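Local structure of lipoprotein (Colwellia psychrerythraea, 3O0Y) at residues 41-46 with 58-63; 339-344 with 490-495; 134-139 with 197-202. The protein is of unknown function but is a putative, mostly helical lipoprotein probably related to metallopeptidases. All coordinates share one frame; numbering follows the deposited sequence.

Interaction 1 (41-46 with 58-63)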
ATOM      1  N   SER A  41     -17.857  10.162   7.762  1.00 12.49           N
ATOM      2  CA  SER A  41     -18.344   8.901   8.284  1.00 13.61           C
ATOM      3  C   SER A  41     -17.256   7.816   8.245  1.00 12.09           C
ATOM      4  O   SER A  41     -17.144   7.024   9.192  1.00 14.53           O
ATOM      5  CB  SER A  41     -19.547   8.401   7.527  1.00 15.36           C
ATOM      6  OG  SER A  41     -20.654   9.178   7.899  1.00 21.98           O
ATOM      7  N   LEU A  42     -16.512   7.757   7.159  1.00  9.70           N
ATOM      8  CA  LEU A  42     -15.451   6.753   7.048  1.00  9.79           C
ATOM      9  C   LEU A  42     -14.430   7.039   8.138  1.00 12.13           C
ATOM     10  O   LEU A  42     -14.043   6.117   8.881  1.00 12.87           O
ATOM     11  CB  LEU A  42     -14.779   6.834   5.676  1.00  9.67           C
ATOM     12  CG  LEU A  42     -13.644   5.851   5.439  1.00 11.62           C
ATOM     13  CD1 LEU A  42     -14.051   4.370   5.647  1.00  9.54           C
ATOM     14  CD2 LEU A  42     -12.972   6.156   4.057  1.00 12.51           C
ATOM     15  N   PHE A  43     -13.952   8.280   8.186  1.00  9.54           N
ATOM     16  CA  PHE A  43     -12.882   8.585   9.131  1.00 12.05           C
ATOM     17  C   PHE A  43     -13.282   8.566  10.623  1.00 11.95           C
ATOM     18  O   PHE A  43     -12.444   8.242  11.457  1.00 12.02           O
ATOM     19  CB  PHE A  43     -12.206   9.872   8.791  1.00 13.01           C
ATOM     20  CG  PHE A  43     -11.253   9.751   7.670  1.00 15.82           C
ATOM     21  CD1 PHE A  43     -11.509  10.336   6.447  1.00 20.21           C
ATOM     22  CD2 PHE A  43     -10.083   9.010   7.838  1.00 17.83           C
ATOM     23  CE1 PHE A  43     -10.587  10.214   5.405  1.00 25.01           C
ATOM     24  CE2 PHE A  43      -9.151   8.947   6.856  1.00 21.82           C
ATOM     25  CZ  PHE A  43      -9.401   9.532   5.619  1.00 26.99           C
ATOM     26  N   LYS A  44     -14.521   8.899  10.953  1.00 11.88           N
ATOM     27  CA  LYS A  44     -14.980   8.693  12.335  1.00 13.56           C
ATOM     28  C   LYS A  44     -14.863   7.243  12.771  1.00 12.51           C
ATOM     29  O   LYS A  44     -14.634   6.962  13.937  1.00 13.50           O
ATOM     30  CB  LYS A  44     -16.466   9.058  12.496  1.00 16.25           C
ATOM     31  CG  LYS A  44     -16.877  10.484  12.425  1.00 26.30           C
ATOM     32  CD  LYS A  44     -18.495  10.471  12.279  1.00 32.74           C
ATOM     33  CE  LYS A  44     -19.114  11.755  11.617  1.00 39.85           C
ATOM     34  NZ  LYS A  44     -20.342  11.545  10.707  1.00 37.37           N
ATOM     35  N   GLN A  45     -15.103   6.327  11.853  1.00 11.35           N
ATOM     36  CA  GLN A  45     -15.039   4.897  12.114  1.00  8.36           C
ATOM     37  C   GLN A  45     -13.666   4.276  11.855  1.00  8.42           C
ATOM     38  O   GLN A  45     -13.448   3.075  12.039  1.00  8.40           O
ATOM     39  CB  GLN A  45     -16.113   4.211  11.302  1.00  8.60           C
ATOM     40  CG  GLN A  45     -17.472   4.708  11.733  1.00 11.63           C
ATOM     41  CD  GLN A  45     -18.592   4.107  10.983  1.00 16.74           C
ATOM     42  OE1 GLN A  45     -19.233   4.796  10.163  1.00 26.06           O
ATOM     43  NE2 GLN A  45     -18.882   2.859  11.253  1.00 17.65           N
ATOM     44  N   ARG A  46     -12.749   5.109  11.340  1.00  7.99           N
ATOM     45  CA  ARG A  46     -11.381   4.700  11.058  1.00  8.86           C
ATOM     46  C   ARG A  46     -10.460   5.777  11.587  1.00  9.30           C
ATOM     47  O   ARG A  46      -9.655   6.395  10.847  1.00 10.47           O
ATOM     48  CB  ARG A  46     -11.153   4.467   9.551  1.00  9.39           C
ATOM     49  CG  ARG A  46     -11.901   3.297   9.017  1.00 10.82           C
ATOM     50  CD  ARG A  46     -11.325   1.985   9.482  1.00 11.18           C
ATOM     51  NE  ARG A  46     -11.949   0.814   8.893  1.00 10.36           N
ATOM     52  CZ  ARG A  46     -12.977   0.155   9.440  1.00 12.47           C
ATOM     53  NH1 ARG A  46     -13.591   0.607  10.530  1.00 10.16           N
ATOM     54  NH2 ARG A  46     -13.433  -0.955   8.871  1.00  9.10           N
ATOM     55  N   LYS A  58     -11.672  19.906  12.596  1.00 19.22           N
ATOM     56  CA  LYS A  58     -11.939  20.748  11.383  1.00 21.45           C
ATOM     57  C   LYS A  58     -12.256  19.889  10.147  1.00 21.16           C
ATOM     58  O   LYS A  58     -13.103  20.242   9.310  1.00 23.77           O
ATOM     59  CB  LYS A  58     -10.750  21.687  11.075  1.00 22.70           C
ATOM     60  CG  LYS A  58      -9.600  21.050  10.249  1.00 26.79           C
ATOM     61  CD  LYS A  58      -8.274  21.900  10.225  1.00 32.04           C
ATOM     62  CE  LYS A  58      -7.207  21.309   9.219  1.00 37.08           C
ATOM     63  NZ  LYS A  58      -6.685  19.888   9.498  1.00 36.78           N
ATOM     64  N   ASP A  59     -11.627  18.722  10.059  1.00 18.62           N
ATOM     65  CA  ASP A  59     -11.791  17.809   8.896  1.00 18.15           C
ATOM     66  C   ASP A  59     -12.973  16.844   9.052  1.00 17.52           C
ATOM     67  O   ASP A  59     -13.668  16.551   8.085  1.00 19.42           O
ATOM     68  CB  ASP A  59     -10.490  17.010   8.694  1.00 16.45           C
ATOM     69  CG  ASP A  59      -9.262  17.899   8.621  1.00 20.68           C
ATOM     70  OD1 ASP A  59      -9.145  18.655   7.626  1.00 24.16           O
ATOM     71  OD2 ASP A  59      -8.384  17.843   9.528  1.00 17.27           O
ATOM     72  N   ILE A  60     -13.193  16.329  10.261  1.00 17.53           N
ATOM     73  CA  ILE A  60     -14.068  15.201  10.533  1.00 16.84           C
ATOM     74  C   ILE A  60     -15.421  15.624  11.109  1.00 18.28           C
ATOM     75  O   ILE A  60     -16.392  14.875  11.006  1.00 17.06           O
ATOM     76  CB  ILE A  60     -13.387  14.194  11.481  1.00 17.49           C
ATOM     77  CG1 ILE A  60     -12.038  13.712  10.906  1.00 20.63           C
ATOM     78  CG2 ILE A  60     -14.259  12.942  11.746  1.00 19.12           C
ATOM     79  CD1 ILE A  60     -12.127  13.224   9.478  1.00 20.42           C
ATOM     80  N   GLY A  61     -15.477  16.812  11.726  1.00 18.16           N
ATOM     81  CA  GLY A  61     -16.681  17.327  12.365  1.00 18.76           C
ATOM     82  C   GLY A  61     -16.790  16.906  13.826  1.00 20.47           C
ATOM     83  O   GLY A  61     -17.761  17.206  14.517  1.00 21.66           O
ATOM     84  N   GLN A  62     -15.784  16.201  14.326  1.00 18.57           N
ATOM     85  CA  GLN A  62     -15.739  15.854  15.735  1.00 18.59           C
ATOM     86  C   GLN A  62     -14.306  15.432  16.087  1.00 17.16           C
ATOM     87  O   GLN A  62     -13.527  15.094  15.223  1.00 14.52           O
ATOM     88  CB  GLN A  62     -16.719  14.725  16.072  1.00 20.62           C
ATOM     89  CG  GLN A  62     -16.330  13.370  15.510  1.00 21.65           C
ATOM     90  CD  GLN A  62     -17.468  12.361  15.596  1.00 29.53           C
ATOM     91  OE1 GLN A  62     -17.427  11.449  16.402  1.00 26.69           O
ATOM     92  NE2 GLN A  62     -18.496  12.530  14.734  1.00 28.24           N
ATOM     93  N   VAL A  63     -13.989  15.414  17.375  1.00 15.97           N
ATOM     94  CA  VAL A  63     -12.609  15.084  17.818  1.00 16.14           C
ATOM     95  C   VAL A  63     -12.478  13.584  17.748  1.00 14.60           C
ATOM     96  O   VAL A  63     -13.356  12.848  18.223  1.00 17.00           O
ATOM     97  CB  VAL A  63     -12.359  15.547  19.265  1.00 18.74           C
ATOM     98  CG1 VAL A  63     -10.968  15.080  19.763  1.00 15.84           C
ATOM     99  CG2 VAL A  63     -12.457  17.062  19.335  1.00 15.64           C
TER
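I60, in the last turn of the short helix 57-60, packs against F43 and K44 at the C-terminal end of helix 27-44, a local helix-to-helix contact whose chain connection is mostly the intervening helix 47-53. Just before it, D59 accepts K58 NZ on OD2 in a salt bridge along its own helix, while its carbonyl is bonded by Q40 of the longer helix. I60 then sends its branches to two neighbours. Its CD1 lies 3.4 Å from F43 CB and meets the ring obliquely, the two side chains crossing at about a right angle; its CG2, anti to the backbone N, reaches 3.7 Å from K44 CG as those side chains run past each other in opposite directions. The F43 ring itself rests on A50 and Y53 of helix 47-53 and on F459 and L460. G61, the first residue past the short helix, has a positive phi of 89°, at which a CB would be jammed against the preceding carbonyl O. At Q62, chi1 of 70° sets CG between N and the carbonyl carbon, and the extended chain crosses K44. With an alanine here in place of K44, I60 CG2 and the Q62 amide would probably lose their aliphatic cover, leaving the amide free to turn. Q62 NE2 lies 3.3 Å from K44 CE and 3.2 Å from K44 CD, in contact but with no hydrogen bond.

Interaction 2 (339-344 with 490-495)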
ATOM      1  N   VAL A 339      21.001 -14.130  -9.763  1.00  6.79           N
ATOM      2  CA  VAL A 339      21.532 -14.689  -8.491  1.00  8.10           C
ATOM      3  C   VAL A 339      23.037 -14.630  -8.411  1.00  7.93           C
ATOM      4  O   VAL A 339      23.585 -14.229  -7.395  1.00  8.29           O
ATOM      5  CB  VAL A 339      21.028 -16.121  -8.321  1.00  8.83           C
ATOM      6  CG1 VAL A 339      21.818 -16.789  -7.223  1.00 13.70           C
ATOM      7  CG2 VAL A 339      19.515 -16.127  -8.078  1.00 13.94           C
ATOM      8  N   ALA A 340      23.719 -14.975  -9.511  1.00  9.04           N
ATOM      9  CA  ALA A 340      25.157 -14.924  -9.596  1.00  8.09           C
ATOM     10  C   ALA A 340      25.661 -13.483  -9.413  1.00  8.67           C
ATOM     11  O   ALA A 340      26.605 -13.256  -8.659  1.00  7.18           O
ATOM     12  CB  ALA A 340      25.674 -15.453 -11.005  1.00  7.21           C
ATOM     13  N   LEU A 341      24.998 -12.519 -10.027  1.00  7.57           N
ATOM     14  CA  LEU A 341      25.446 -11.165  -9.891  1.00  7.95           C
ATOM     15  C   LEU A 341      25.304 -10.732  -8.434  1.00  8.57           C
ATOM     16  O   LEU A 341      26.089  -9.971  -7.958  1.00  9.61           O
ATOM     17  CB  LEU A 341      24.656 -10.219 -10.795  1.00  8.36           C
ATOM     18  CG  LEU A 341      24.924 -10.321 -12.306  1.00 10.45           C
ATOM     19  CD1 LEU A 341      23.833  -9.602 -13.132  1.00 10.01           C
ATOM     20  CD2 LEU A 341      26.316  -9.852 -12.691  1.00  8.11           C
ATOM     21  N   ASN A 342      24.230 -11.137  -7.759  1.00  7.99           N
ATOM     22  CA  ASN A 342      23.996 -10.708  -6.385  1.00  9.22           C
ATOM     23  C   ASN A 342      25.117 -11.230  -5.455  1.00 10.01           C
ATOM     24  O   ASN A 342      25.266 -10.704  -4.355  1.00 13.44           O
ATOM     25  CB  ASN A 342      22.654 -11.237  -5.995  1.00 10.45           C
ATOM     26  CG  ASN A 342      21.913 -10.427  -4.922  1.00 14.42           C
ATOM     27  OD1 ASN A 342      22.503  -9.907  -3.955  1.00 17.78           O
ATOM     28  ND2 ASN A 342      20.581 -10.494  -5.010  1.00 17.09           N
ATOM     29  N   GLU A 343      25.958 -12.171  -5.897  1.00 10.11           N
ATOM     30  CA  GLU A 343      27.059 -12.674  -5.095  1.00 10.81           C
ATOM     31  C   GLU A 343      28.337 -11.905  -5.278  1.00  9.16           C
ATOM     32  O   GLU A 343      29.267 -12.037  -4.461  1.00  8.64           O
ATOM     33  CB  GLU A 343      27.319 -14.145  -5.369  1.00 13.01           C
ATOM     34  CG  GLU A 343      26.075 -15.001  -5.396  1.00 19.69           C
ATOM     35  CD  GLU A 343      25.663 -15.557  -4.085  1.00 35.03           C
ATOM     36  OE1 GLU A 343      26.215 -15.042  -3.059  1.00 37.90           O
ATOM     37  OE2 GLU A 343      24.785 -16.507  -4.106  1.00 37.76           O
ATOM     38  N   GLU A 344      28.409 -11.006  -6.277  1.00  7.26           N
ATOM     39  CA  GLU A 344      29.670 -10.387  -6.544  1.00  6.92           C
ATOM     40  C   GLU A 344      29.960  -9.190  -5.685  1.00  7.62           C
ATOM     41  O   GLU A 344      29.070  -8.382  -5.415  1.00  6.06           O
ATOM     42  CB  GLU A 344      29.745  -9.951  -8.026  1.00  8.63           C
ATOM     43  CG  GLU A 344      29.599 -11.146  -8.982  1.00  7.70           C
ATOM     44  CD  GLU A 344      29.602 -10.765 -10.471  1.00 11.92           C
ATOM     45  OE1 GLU A 344      29.712  -9.536 -10.780  1.00 12.07           O
ATOM     46  OE2 GLU A 344      29.454 -11.733 -11.307  1.00 10.35           O
ATOM     47  N   ASP A 490      25.159   2.448 -17.081  1.00  6.55           N
ATOM     48  CA  ASP A 490      24.742   1.637 -15.940  1.00  6.05           C
ATOM     49  C   ASP A 490      23.927   0.413 -16.319  1.00  6.54           C
ATOM     50  O   ASP A 490      22.747   0.288 -15.965  1.00  7.33           O
ATOM     51  CB  ASP A 490      24.048   2.483 -14.872  1.00  5.49           C
ATOM     52  CG  ASP A 490      23.773   1.733 -13.553  1.00  9.44           C
ATOM     53  OD1 ASP A 490      24.317   0.633 -13.290  1.00  8.78           O
ATOM     54  OD2 ASP A 490      22.992   2.284 -12.736  1.00  9.97           O
ATOM     55  N   PRO A 491      24.557  -0.518 -17.056  1.00  4.91           N
ATOM     56  CA  PRO A 491      23.814  -1.694 -17.525  1.00  5.51           C
ATOM     57  C   PRO A 491      23.315  -2.605 -16.426  1.00  5.60           C
ATOM     58  O   PRO A 491      22.208  -3.175 -16.550  1.00  5.95           O
ATOM     59  CB  PRO A 491      24.847  -2.455 -18.398  1.00  7.11           C
ATOM     60  CG  PRO A 491      26.187  -1.920 -17.966  1.00  7.91           C
ATOM     61  CD  PRO A 491      25.932  -0.479 -17.604  1.00  6.43           C
ATOM     62  N   PHE A 492      24.035  -2.699 -15.334  1.00  4.52           N
ATOM     63  CA  PHE A 492      23.550  -3.560 -14.240  1.00  5.52           C
ATOM     64  C   PHE A 492      22.392  -2.946 -13.491  1.00  5.21           C
ATOM     65  O   PHE A 492      21.452  -3.665 -13.139  1.00  5.67           O
ATOM     66  CB  PHE A 492      24.684  -4.017 -13.349  1.00  6.49           C
ATOM     67  CG  PHE A 492      25.702  -4.865 -14.084  1.00  5.11           C
ATOM     68  CD1 PHE A 492      25.439  -6.143 -14.402  1.00  8.23           C
ATOM     69  CD2 PHE A 492      26.897  -4.323 -14.504  1.00  5.60           C
ATOM     70  CE1 PHE A 492      26.361  -6.946 -15.070  1.00  8.15           C
ATOM     71  CE2 PHE A 492      27.825  -5.100 -15.211  1.00  8.55           C
ATOM     72  CZ  PHE A 492      27.543  -6.410 -15.507  1.00  8.37           C
ATOM     73  N   GLY A 493      22.405  -1.622 -13.281  1.00  6.40           N
ATOM     74  CA  GLY A 493      21.207  -0.965 -12.728  1.00  6.27           C
ATOM     75  C   GLY A 493      20.000  -1.129 -13.613  1.00  6.27           C
ATOM     76  O   GLY A 493      18.882  -1.286 -13.152  1.00  6.40           O
ATOM     77  N   ASP A 494      20.218  -1.095 -14.933  1.00  5.27           N
ATOM     78  CA  ASP A 494      19.145  -1.334 -15.878  1.00  5.51           C
ATOM     79  C   ASP A 494      18.586  -2.719 -15.728  1.00  5.39           C
ATOM     80  O   ASP A 494      17.388  -2.923 -15.701  1.00  4.64           O
ATOM     81  CB  ASP A 494      19.658  -1.101 -17.313  1.00  6.66           C
ATOM     82  CG  ASP A 494      18.559  -1.003 -18.338  1.00  9.23           C
ATOM     83  OD1 ASP A 494      17.421  -0.584 -18.008  1.00  9.34           O
ATOM     84  OD2 ASP A 494      18.859  -1.308 -19.552  1.00 10.25           O
ATOM     85  N   LEU A 495      19.447  -3.689 -15.578  1.00  5.58           N
ATOM     86  CA  LEU A 495      18.966  -5.034 -15.234  1.00  5.98           C
ATOM     87  C   LEU A 495      18.196  -5.127 -13.957  1.00  7.27           C
ATOM     88  O   LEU A 495      17.203  -5.885 -13.892  1.00  7.37           O
ATOM     89  CB  LEU A 495      20.141  -6.028 -15.213  1.00  5.95           C
ATOM     90  CG  LEU A 495      20.781  -6.446 -16.534  1.00  6.66           C
ATOM     91  CD1 LEU A 495      22.138  -7.179 -16.349  1.00  5.37           C
ATOM     92  CD2 LEU A 495      19.779  -7.376 -17.333  1.00  5.84           C
TER
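L341 and F492 both set CG anti to the carbonyl carbon and beside the backbone N (chi1 -71° and -62°), which sends the leucine fork and the phenyl ring toward each other from two helices. This is apolar helix-to-helix packing between the C-terminal end of helix 334-342 and the first turn of helix 491-515, joining parts of the chain almost 150 residues apart. The backbones stay well separated, with 9.0 Å between the CA atoms of L341 and F492, and the side chains fill the interval by crossing at about a right angle. Both leucine methyls approach the CD1 and CE1 atoms of the ring: CD2 of L341 is 3.8 Å from CE1 of F492, and CD1 of L341 is 4.0 Å from CD1 of F492. The approach is oblique. One turn further on, L495 adds a looser touch, its CD1 lying 4.4 Å from CD1 of L341. L324 of helix 302-326 touches both leucines, so three helices share this apolar patch. F492 also has a cation-pi partner in R346 and meets the ring of F347. The start of its helix is fixed by D490 at the N-cap, whose OD2 is salt-bridged to K433 and whose OD1 also bonds a glycerol molecule, probably from the crystallisation liquor. G493 suits its place in this turn, because a CB there would clash with D490 OD2. The capping bond runs from G493 N to D490 OD1 over 3.0 Å, arriving from above the carboxylate plane, 60° out of it.

Interaction 3 (134-139 with 197-202)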
ATOM      1  N   SER A 134     -11.197  -6.327   2.569  1.00  8.73           N
ATOM      2  CA  SER A 134     -10.042  -7.150   2.794  1.00  7.33           C
ATOM      3  C   SER A 134     -10.550  -8.432   3.484  1.00  7.89           C
ATOM      4  O   SER A 134     -11.284  -8.328   4.400  1.00  9.23           O
ATOM      5  CB  SER A 134      -9.088  -6.408   3.670  1.00  8.79           C
ATOM      6  OG  SER A 134      -8.638  -5.217   3.026  1.00 11.11           O
ATOM      7  N   PRO A 135     -10.065  -9.596   3.067  1.00  6.77           N
ATOM      8  CA  PRO A 135     -10.811 -10.842   3.450  1.00  7.55           C
ATOM      9  C   PRO A 135     -10.558 -11.379   4.833  1.00  8.12           C
ATOM     10  O   PRO A 135     -11.434 -12.100   5.369  1.00  8.56           O
ATOM     11  CB  PRO A 135     -10.329 -11.845   2.405  1.00  9.48           C
ATOM     12  CG  PRO A 135      -8.986 -11.364   1.935  1.00  7.69           C
ATOM     13  CD  PRO A 135      -9.091  -9.860   1.965  1.00  9.63           C
ATOM     14  N   PHE A 136      -9.394 -11.125   5.422  1.00  7.46           N
ATOM     15  CA  PHE A 136      -9.001 -11.784   6.693  1.00 10.07           C
ATOM     16  C   PHE A 136      -8.657 -10.737   7.756  1.00  9.61           C
ATOM     17  O   PHE A 136      -7.590 -10.068   7.673  1.00 10.68           O
ATOM     18  CB  PHE A 136      -7.859 -12.729   6.438  1.00  9.61           C
ATOM     19  CG  PHE A 136      -8.161 -13.756   5.357  1.00  8.47           C
ATOM     20  CD1 PHE A 136      -9.278 -14.577   5.434  1.00 13.42           C
ATOM     21  CD2 PHE A 136      -7.364 -13.857   4.247  1.00 11.43           C
ATOM     22  CE1 PHE A 136      -9.570 -15.452   4.412  1.00 12.17           C
ATOM     23  CE2 PHE A 136      -7.670 -14.756   3.204  1.00 15.92           C
ATOM     24  CZ  PHE A 136      -8.778 -15.545   3.298  1.00 12.67           C
ATOM     25  N   ILE A 137      -9.587 -10.541   8.693  1.00  7.98           N
ATOM     26  CA  ILE A 137      -9.440  -9.443   9.672  1.00  9.49           C
ATOM     27  C   ILE A 137      -8.182  -9.637  10.505  1.00 10.40           C
ATOM     28  O   ILE A 137      -7.564  -8.661  10.906  1.00 10.30           O
ATOM     29  CB  ILE A 137     -10.719  -9.210  10.478  1.00 10.53           C
ATOM     30  CG1 ILE A 137     -10.661  -7.907  11.246  1.00  8.50           C
ATOM     31  CG2 ILE A 137     -11.047 -10.503  11.387  1.00 11.38           C
ATOM     32  CD1 ILE A 137     -12.012  -7.443  11.804  1.00 11.28           C
ATOM     33  N   VAL A 138      -7.813 -10.897  10.772  1.00 10.52           N
ATOM     34  CA  VAL A 138      -6.550 -11.215  11.405  1.00 11.00           C
ATOM     35  C   VAL A 138      -5.721 -12.025  10.399  1.00 10.63           C
ATOM     36  O   VAL A 138      -6.129 -13.043   9.879  1.00 10.70           O
ATOM     37  CB  VAL A 138      -6.757 -12.025  12.710  1.00 12.70           C
ATOM     38  CG1 VAL A 138      -5.385 -12.461  13.320  1.00 12.92           C
ATOM     39  CG2 VAL A 138      -7.701 -11.253  13.724  1.00 11.87           C
ATOM     40  N   ASN A 139      -4.545 -11.502  10.084  1.00  9.80           N
ATOM     41  CA  ASN A 139      -3.667 -12.103   9.109  1.00  9.15           C
ATOM     42  C   ASN A 139      -2.217 -11.724   9.470  1.00  9.83           C
ATOM     43  O   ASN A 139      -1.967 -11.117  10.492  1.00  9.22           O
ATOM     44  CB  ASN A 139      -4.068 -11.698   7.683  1.00  9.74           C
ATOM     45  CG  ASN A 139      -3.798 -10.225   7.367  1.00 10.48           C
ATOM     46  OD1 ASN A 139      -2.642  -9.830   7.301  1.00  9.42           O
ATOM     47  ND2 ASN A 139      -4.842  -9.424   7.173  1.00 12.36           N
ATOM     48  N   LYS A 197      -4.555 -22.228   6.595  1.00 12.36           N
ATOM     49  CA  LYS A 197      -3.701 -22.558   7.751  1.00 12.36           C
ATOM     50  C   LYS A 197      -2.439 -21.720   7.787  1.00 11.20           C
ATOM     51  O   LYS A 197      -2.091 -21.169   8.813  1.00 12.19           O
ATOM     52  CB  LYS A 197      -3.332 -24.046   7.749  1.00 13.56           C
ATOM     53  CG  LYS A 197      -4.523 -24.971   8.095  1.00 17.35           C
ATOM     54  CD  LYS A 197      -4.145 -26.479   8.158  1.00 19.05           C
ATOM     55  CE  LYS A 197      -5.376 -27.417   8.243  1.00 19.86           C
ATOM     56  NZ  LYS A 197      -6.286 -27.173   9.457  1.00 18.02           N
ATOM     57  N   VAL A 198      -1.800 -21.563   6.632  1.00  9.84           N
ATOM     58  CA  VAL A 198      -0.590 -20.767   6.496  1.00 11.72           C
ATOM     59  C   VAL A 198      -0.819 -19.305   6.946  1.00 12.05           C
ATOM     60  O   VAL A 198       0.049 -18.706   7.637  1.00 12.36           O
ATOM     61  CB  VAL A 198      -0.011 -20.925   5.076  1.00 11.27           C
ATOM     62  CG1 VAL A 198       1.011 -19.788   4.746  1.00 13.81           C
ATOM     63  CG2 VAL A 198       0.691 -22.281   4.880  1.00 12.34           C
ATOM     64  N   THR A 199      -1.923 -18.721   6.511  1.00 11.76           N
ATOM     65  CA  THR A 199      -2.227 -17.318   6.830  1.00 11.46           C
ATOM     66  C   THR A 199      -2.505 -17.189   8.317  1.00 11.12           C
ATOM     67  O   THR A 199      -1.942 -16.323   8.972  1.00 13.67           O
ATOM     68  CB  THR A 199      -3.432 -16.792   6.049  1.00 10.92           C
ATOM     69  OG1 THR A 199      -3.137 -16.895   4.650  1.00 12.65           O
ATOM     70  CG2 THR A 199      -3.791 -15.321   6.435  1.00  9.68           C
ATOM     71  N   LEU A 200      -3.323 -18.083   8.860  1.00 13.19           N
ATOM     72  CA  LEU A 200      -3.596 -18.083  10.270  1.00 13.48           C
ATOM     73  C   LEU A 200      -2.349 -18.333  11.141  1.00 13.78           C
ATOM     74  O   LEU A 200      -2.196 -17.708  12.195  1.00 11.68           O
ATOM     75  CB  LEU A 200      -4.736 -19.051  10.576  1.00 14.49           C
ATOM     76  CG  LEU A 200      -5.592 -18.842  11.810  1.00 18.36           C
ATOM     77  CD1 LEU A 200      -6.149 -17.416  11.960  1.00 16.27           C
ATOM     78  CD2 LEU A 200      -6.730 -19.851  11.758  1.00 19.48           C
ATOM     79  N   GLN A 201      -1.476 -19.246  10.725  1.00 13.57           N
ATOM     80  CA  GLN A 201      -0.260 -19.544  11.456  1.00 12.71           C
ATOM     81  C   GLN A 201       0.633 -18.320  11.448  1.00 12.43           C
ATOM     82  O   GLN A 201       1.312 -18.043  12.434  1.00 13.77           O
ATOM     83  CB  GLN A 201       0.492 -20.715  10.823  1.00 14.28           C
ATOM     84  CG  GLN A 201      -0.208 -22.062  10.988  1.00 17.95           C
ATOM     85  CD  GLN A 201       0.413 -23.196  10.181  1.00 25.23           C
ATOM     86  OE1 GLN A 201       0.838 -23.023   9.016  1.00 28.89           O
ATOM     87  NE2 GLN A 201       0.429 -24.390  10.791  1.00 28.09           N
ATOM     88  N   GLY A 202       0.668 -17.588  10.321  1.00 11.81           N
ATOM     89  CA  GLY A 202       1.495 -16.406  10.269  1.00 12.11           C
ATOM     90  C   GLY A 202       0.945 -15.300  11.186  1.00 12.09           C
ATOM     91  O   GLY A 202       1.726 -14.621  11.910  1.00 12.76           O
TER
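N139 and T199 bring their CA atoms to 5.9 Å, the closest CA pair between an irregular loop and the first turns of helix 197-210. The loop follows strand 126-128 and is extended at N139, whereas the facing residues are regular helix, with Q201 N bonded to K197 O and G202 N to V198 O. The CB of T199 is directed toward the loop. Its CG2, anti to the backbone N (chi1 -60°), rests 3.8 Å from N139 CB and 4.4 Å from F136 CD2, meeting that ring obliquely; OG1 is thereby turned to S196 OG, just ahead of the helix. No hydrogen bond crosses between the segments; the polar end of N139 bonds mainly to its own loop. Its OD1 accepts from I141 N, forming an Asx turn, and from N142 N as well. With CG placed between N and the carbonyl carbon (chi1 70°), the amide folds back on its own chain, away from the helix, and ND2 donates to F136 O over 2.9 Å. That bond is nearly straight, 164° at the hydrogen, and lies close to the amide plane. Two bonds on OD1 and this one on ND2 should hold the amide flat and fix its rotation. Beside the contact, V138 and L200 both touch S265 of helix 236-268. F136 is backed from its own segment: P135 CB sits over the centre of one ring face, 3.9 Å above the plane.

Overall arrangement
Interactions 1 and 2 lie on opposite sides of the centre of the chain, with their own centres about 48 Å apart and nearest atoms about 36 Å apart. Interaction 3 is the most central, its centre about 17 Å from that of the chain, and comes within about 7 Å of interaction 1 at the nearest atoms without touching it. Y71 bridges this gap, touched by R46 of interaction 1 and I137 of interaction 3, and strand 126-128 serves both, bonding R46 through I127 and S134 through Y126. Interaction 2 stays about 23 Å from interaction 3 at the nearest atoms. A bound glycerol, probably from the crystallisation liquor, lies about 5 Å from the F492 side chain of interaction 2.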